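Local structure of proteolytically activated form of PPO4 Tyrosinase (4OUA) at residues A[56-60]-A[269-274]; A[188-192]-A[274-278]. The protein uses a pair of copper ions to hydroxylate monophenols and oxidise the resulting o-diphenols to o-quinones, the first step of melanin synthesis. All coordinates share one frame; numbering follows the deposited sequence.

Interaction 1 of 2, residues A[56-60]-A[269-274]; sequences HGLPF and ALFAAF. With NA (sodium ion), chain E; CU1 (copper (I) ion), chain C.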
loop_
_atom_site.group_PDB
_atom_site.type_symbol
_atom_site.label_atom_id
_atom_site.label_comp_id
_atom_site.label_asym_id
_atom_site.label_seq_id
_atom_site.Cartn_x
_atom_site.Cartn_y
_atom_site.Cartn_z
ATOM N N HIS A 56 -8.467 6.339 2.235
ATOM C CA HIS A 56 -8.841 4.982 2.619
ATOM C C HIS A 56 -10.078 4.966 3.516
ATOM O O HIS A 56 -11.115 4.416 3.146
ATOM C CB HIS A 56 -7.669 4.293 3.323
ATOM C CG HIS A 56 -7.806 2.804 3.417
ATOM N ND1 HIS A 56 -8.255 2.169 4.554
ATOM C CD2 HIS A 56 -7.543 1.826 2.518
ATOM C CE1 HIS A 56 -8.267 0.863 4.351
ATOM N NE2 HIS A 56 -7.840 0.628 3.124
ATOM N N GLY A 57 -9.965 5.577 4.691
ATOM C CA GLY A 57 -11.069 5.623 5.634
ATOM C C GLY A 57 -11.443 7.040 6.021
ATOM O O GLY A 57 -11.807 7.849 5.167
ATOM N N LEU A 58 -11.360 7.339 7.314
ATOM C CA LEU A 58 -11.620 8.688 7.803
ATOM C C LEU A 58 -10.527 9.652 7.352
ATOM O O LEU A 58 -9.376 9.253 7.175
ATOM C CB LEU A 58 -11.731 8.697 9.328
ATOM C CG LEU A 58 -12.981 8.060 9.936
ATOM C CD1 LEU A 58 -12.849 7.962 11.447
ATOM C CD2 LEU A 58 -14.217 8.858 9.558
ATOM N N PRO A 59 -10.887 10.930 7.161
ATOM C CA PRO A 59 -12.260 11.413 7.331
ATOM C C PRO A 59 -13.143 11.058 6.140
ATOM O O PRO A 59 -12.630 10.718 5.076
ATOM C CB PRO A 59 -12.081 12.927 7.442
ATOM C CG PRO A 59 -10.871 13.204 6.618
ATOM C CD PRO A 59 -9.958 12.020 6.815
ATOM N N PHE A 60 -14.456 11.134 6.319
ATOM C CA PHE A 60 -15.382 10.833 5.237
ATOM C C PHE A 60 -15.616 12.059 4.362
ATOM O O PHE A 60 -16.707 12.626 4.351
ATOM C CB PHE A 60 -16.709 10.320 5.794
ATOM C CG PHE A 60 -16.586 9.037 6.569
ATOM C CD1 PHE A 60 -15.504 8.195 6.376
ATOM C CD2 PHE A 60 -17.554 8.674 7.489
ATOM C CE1 PHE A 60 -15.391 7.016 7.085
ATOM C CE2 PHE A 60 -17.445 7.499 8.202
ATOM C CZ PHE A 60 -16.362 6.668 8.000
ATOM N N ALA A 269 -10.028 -0.310 9.637
ATOM C CA ALA A 269 -10.064 0.179 8.260
ATOM C C ALA A 269 -10.191 1.699 8.167
ATOM O O ALA A 269 -9.846 2.295 7.148
ATOM C CB ALA A 269 -11.204 -0.486 7.502
ATOM N N LEU A 270 -10.682 2.323 9.232
ATOM C CA LEU A 270 -10.890 3.766 9.235
ATOM C C LEU A 270 -9.621 4.530 9.605
ATOM O O LEU A 270 -9.562 5.750 9.461
ATOM C CB LEU A 270 -12.020 4.140 10.197
ATOM C CG LEU A 270 -13.405 3.564 9.890
ATOM C CD1 LEU A 270 -14.404 3.984 10.956
ATOM C CD2 LEU A 270 -13.879 3.993 8.508
ATOM N N PHE A 271 -8.607 3.811 10.078
ATOM C CA PHE A 271 -7.373 4.447 10.532
ATOM C C PHE A 271 -6.119 3.757 9.999
ATOM O O PHE A 271 -5.009 4.253 10.179
ATOM C CB PHE A 271 -7.325 4.476 12.063
ATOM C CG PHE A 271 -8.485 5.193 12.698
ATOM C CD1 PHE A 271 -8.478 6.572 12.826
ATOM C CD2 PHE A 271 -9.575 4.487 13.178
ATOM C CE1 PHE A 271 -9.541 7.234 13.416
ATOM C CE2 PHE A 271 -10.640 5.143 13.768
ATOM C CZ PHE A 271 -10.623 6.518 13.885
ATOM N N ALA A 272 -6.300 2.616 9.342
ATOM C CA ALA A 272 -5.178 1.781 8.921
ATOM C C ALA A 272 -4.226 2.495 7.964
ATOM O O ALA A 272 -3.014 2.285 8.012
ATOM C CB ALA A 272 -5.695 0.500 8.281
ATOM N N ALA A 273 -4.777 3.339 7.098
ATOM C CA ALA A 273 -3.981 4.021 6.084
ATOM C C ALA A 273 -2.984 5.005 6.693
ATOM O O ALA A 273 -1.931 5.272 6.111
ATOM C CB ALA A 273 -4.893 4.740 5.104
ATOM N N PHE A 274 -3.314 5.535 7.866
ATOM C CA PHE A 274 -2.477 6.543 8.510
ATOM C C PHE A 274 -1.144 5.978 8.997
ATOM O O PHE A 274 -0.187 6.723 9.200
ATOM C CB PHE A 274 -3.229 7.187 9.678
ATOM C CG PHE A 274 -4.402 8.024 9.251
ATOM C CD1 PHE A 274 -4.211 9.305 8.756
ATOM C CD2 PHE A 274 -5.694 7.533 9.343
ATOM C CE1 PHE A 274 -5.285 10.080 8.360
ATOM C CE2 PHE A 274 -6.773 8.303 8.949
ATOM C CZ PHE A 274 -6.568 9.578 8.458
HETATM NA NA NA E . -11.606 9.535 3.632
HETATM CU CU CU1 C . -8.301 -0.888 1.809
HETATM O O HOH W 1 -7.455 -2.263 3.606
HETATM O O HOH W 2 -11.006 10.875 1.759
HETATM O O HOH W 3 -13.354 9.153 2.383
#
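His56 reaches from the loop after helix 49-54 to Ala269 and Ala273 in the loop ahead of helix 277-295, and supplies one ligand to a copper of the type-3 dicopper centre of tyrosinases. Its NE2 binds copper at 2.1 Å, in a site that His81 and His90 complete. At the other end of the ring, ND1 donates to Ala269 O at 3.0 Å; the acceptor lies close to the ring plane and the nitrogen in the carbonyl plane, so this second-shell bond helps fix the rotation of the imidazole. With CG anti to the backbone N (chi1 -164°), the ring swings across to the 269-274 segment, and His56 CB packs on Ala273 CB. This is the tight, buried side. Gly57 lies here too, its CA 4.1 Å from Leu270 CA. Next along, Leu58 N donates to Leu270 O at 3.2 Å, while Leu58 CD1 leans on Phe271 CZ at 3.6 Å. The ring edge of Phe274 meets Leu58 O through CZ. Packing is sparser toward the outside, where Ala269 is exposed and Leu270 and Phe60 are partly so. There Leu270 CD2 touches the edge of the Phe60 ring, one face of which carries Leu58 CD2. Past a cis peptide, Pro59 O turns to the sodium ion, which it binds at 2.1 Å together with Gly57 O, Gly54 O and two waters.

Interaction 2 of 2, residues A[188-192]-A[274-278]; sequences TTVRN and FDPIF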
loop_
_atom_site.group_PDB
_atom_site.type_symbol
_atom_site.label_atom_id
_atom_site.label_comp_id
_atom_site.label_asym_id
_atom_site.label_seq_id
_atom_site.Cartn_x
_atom_site.Cartn_y
_atom_site.Cartn_z
ATOM N N THR A 188 -0.167 9.980 18.049
ATOM C CA THR A 188 0.424 9.381 16.859
ATOM C C THR A 188 -0.200 8.019 16.592
ATOM O O THR A 188 -0.888 7.465 17.447
ATOM C CB THR A 188 1.954 9.218 16.993
ATOM O OG1 THR A 188 2.253 8.053 17.773
ATOM C CG2 THR A 188 2.573 10.444 17.653
ATOM N N THR A 189 0.036 7.487 15.398
ATOM C CA THR A 189 -0.389 6.129 15.077
ATOM C C THR A 189 0.352 5.113 15.949
ATOM O O THR A 189 1.511 5.315 16.308
ATOM C CB THR A 189 -0.162 5.807 13.590
ATOM O OG1 THR A 189 1.221 5.984 13.261
ATOM C CG2 THR A 189 -1.005 6.732 12.718
ATOM N N VAL A 190 -0.324 4.023 16.298
ATOM C CA VAL A 190 0.251 3.047 17.218
ATOM C C VAL A 190 0.154 1.614 16.705
ATOM O O VAL A 190 -0.868 1.205 16.154
ATOM C CB VAL A 190 -0.423 3.128 18.596
ATOM C CG1 VAL A 190 -0.070 1.910 19.428
ATOM C CG2 VAL A 190 -0.002 4.405 19.307
ATOM N N ARG A 191 1.229 0.855 16.899
ATOM C CA ARG A 191 1.283 -0.542 16.481
ATOM C C ARG A 191 1.277 -1.492 17.676
ATOM O O ARG A 191 2.100 -1.363 18.583
ATOM C CB ARG A 191 2.526 -0.797 15.628
ATOM C CG ARG A 191 2.555 -0.033 14.318
ATOM C CD ARG A 191 3.885 -0.215 13.605
ATOM N NE ARG A 191 3.998 0.654 12.437
ATOM C CZ ARG A 191 5.113 0.822 11.733
ATOM N NH1 ARG A 191 6.222 0.182 12.076
ATOM N NH2 ARG A 191 5.118 1.636 10.685
ATOM N N ASN A 192 0.350 -2.446 17.665
ATOM C CA ASN A 192 0.294 -3.484 18.691
ATOM C C ASN A 192 0.227 -2.909 20.107
ATOM O O ASN A 192 1.095 -3.191 20.935
ATOM C CB ASN A 192 1.511 -4.407 18.560
ATOM C CG ASN A 192 1.316 -5.741 19.259
ATOM O OD1 ASN A 192 0.215 -6.293 19.276
ATOM N ND2 ASN A 192 2.389 -6.266 19.840
ATOM N N PHE A 274 -3.314 5.535 7.866
ATOM C CA PHE A 274 -2.477 6.543 8.510
ATOM C C PHE A 274 -1.144 5.978 8.997
ATOM O O PHE A 274 -0.187 6.723 9.200
ATOM C CB PHE A 274 -3.229 7.187 9.678
ATOM C CG PHE A 274 -4.402 8.024 9.251
ATOM C CD1 PHE A 274 -4.211 9.305 8.756
ATOM C CD2 PHE A 274 -5.694 7.533 9.343
ATOM C CE1 PHE A 274 -5.285 10.080 8.360
ATOM C CE2 PHE A 274 -6.773 8.303 8.949
ATOM C CZ PHE A 274 -6.568 9.578 8.458
ATOM N N ASP A 275 -1.080 4.664 9.184
ATOM C CA ASP A 275 0.171 4.017 9.564
ATOM C C ASP A 275 1.053 3.843 8.329
ATOM O O ASP A 275 0.656 3.186 7.370
ATOM C CB ASP A 275 -0.096 2.666 10.234
ATOM C CG ASP A 275 1.128 2.108 10.943
ATOM O OD1 ASP A 275 2.252 2.248 10.418
ATOM O OD2 ASP A 275 0.963 1.524 12.035
ATOM N N PRO A 276 2.256 4.439 8.356
ATOM C CA PRO A 276 3.204 4.430 7.234
ATOM C C PRO A 276 3.493 3.035 6.673
ATOM O O PRO A 276 3.816 2.905 5.493
ATOM C CB PRO A 276 4.469 5.035 7.847
ATOM C CG PRO A 276 3.964 5.917 8.934
ATOM C CD PRO A 276 2.768 5.210 9.502
ATOM N N ILE A 277 3.375 2.005 7.505
ATOM C CA ILE A 277 3.668 0.646 7.063
ATOM C C ILE A 277 2.548 0.107 6.179
ATOM O O ILE A 277 2.691 -0.939 5.544
ATOM C CB ILE A 277 3.881 -0.306 8.257
ATOM C CG1 ILE A 277 4.683 -1.535 7.824
ATOM C CG2 ILE A 277 2.548 -0.708 8.868
ATOM C CD1 ILE A 277 4.955 -2.510 8.943
ATOM N N PHE A 278 1.433 0.830 6.146
ATOM C CA PHE A 278 0.276 0.452 5.341
ATOM C C PHE A 278 0.625 0.373 3.860
ATOM O O PHE A 278 0.097 -0.467 3.130
ATOM C CB PHE A 278 -0.866 1.449 5.566
ATOM C CG PHE A 278 -2.027 1.278 4.627
ATOM C CD1 PHE A 278 -3.091 0.456 4.962
ATOM C CD2 PHE A 278 -2.067 1.955 3.417
ATOM C CE1 PHE A 278 -4.164 0.303 4.105
ATOM C CE2 PHE A 278 -3.135 1.806 2.556
ATOM C CZ PHE A 278 -4.185 0.979 2.900
#
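Arg191 and Asp275 carry the polar part of this buried contact, a side-on salt bridge. NE and NH2 of the guanidinium both approach the carboxylate, the two planes only 12° apart. The shortest bond runs from Arg191 NH2 to Asp275 OD1 at 2.9 Å; NE is shared, 3.1 Å from Asp275 OD1 and 3.2 Å from Asp275 OD2, all three on syn lone pairs. An arginine chain extended from CG to NE delivers the group edge-on. OD1 also accepts from Ile277 N at 3.1 Å, on its anti side and nearly straight (171°), so three donors grip one oxygen. Replacing Asp275 by an alanine would probably leave the buried charge of Arg191 without its mate and the amide of Ile277 without its cap. The remaining nitrogen, NH1, donates to Ile143 O.

The packing contacts flank the bridge. Ile277 CB sits over one face of the guanidinium, 3.3 Å from Arg191 NH2. Thr189 sets its methyl against the 274-278 segment, CG2 lying 3.8 Å from Phe274 CB and close to the carbonyl oxygen of that residue, while its hydroxyl bonds to Tyr168 N.

Together these contacts tie the loop before helix 201-224 to the entry of helix 277-295, which carries the copper ligand His282; the aspartate bonding to Ile277 N is a side-chain cap at the start of this helix.

How the interactions relate
Both contacts lie in the central tyrosinase domain and share Phe274, with the chain passing directly from the loop of interaction 1 into the turn that leads to helix 277-295. Interaction 2 is wholly buried; interaction 1 is mostly so but reaches the surface at one end. Their chemistry differs accordingly: beside the metals, interaction 1 relies on neutral hydrogen bonds, carbonyl ligands and apolar packing, whereas interaction 2 encloses a charged pair away from the copper ions. Helix 277-295 brings the two together, since Phe278 CZ packs 3.5 Å from His56 CD2, an edge-to-face meeting of rings, and Phe278 CB lies 3.4 Å from Ala272 O.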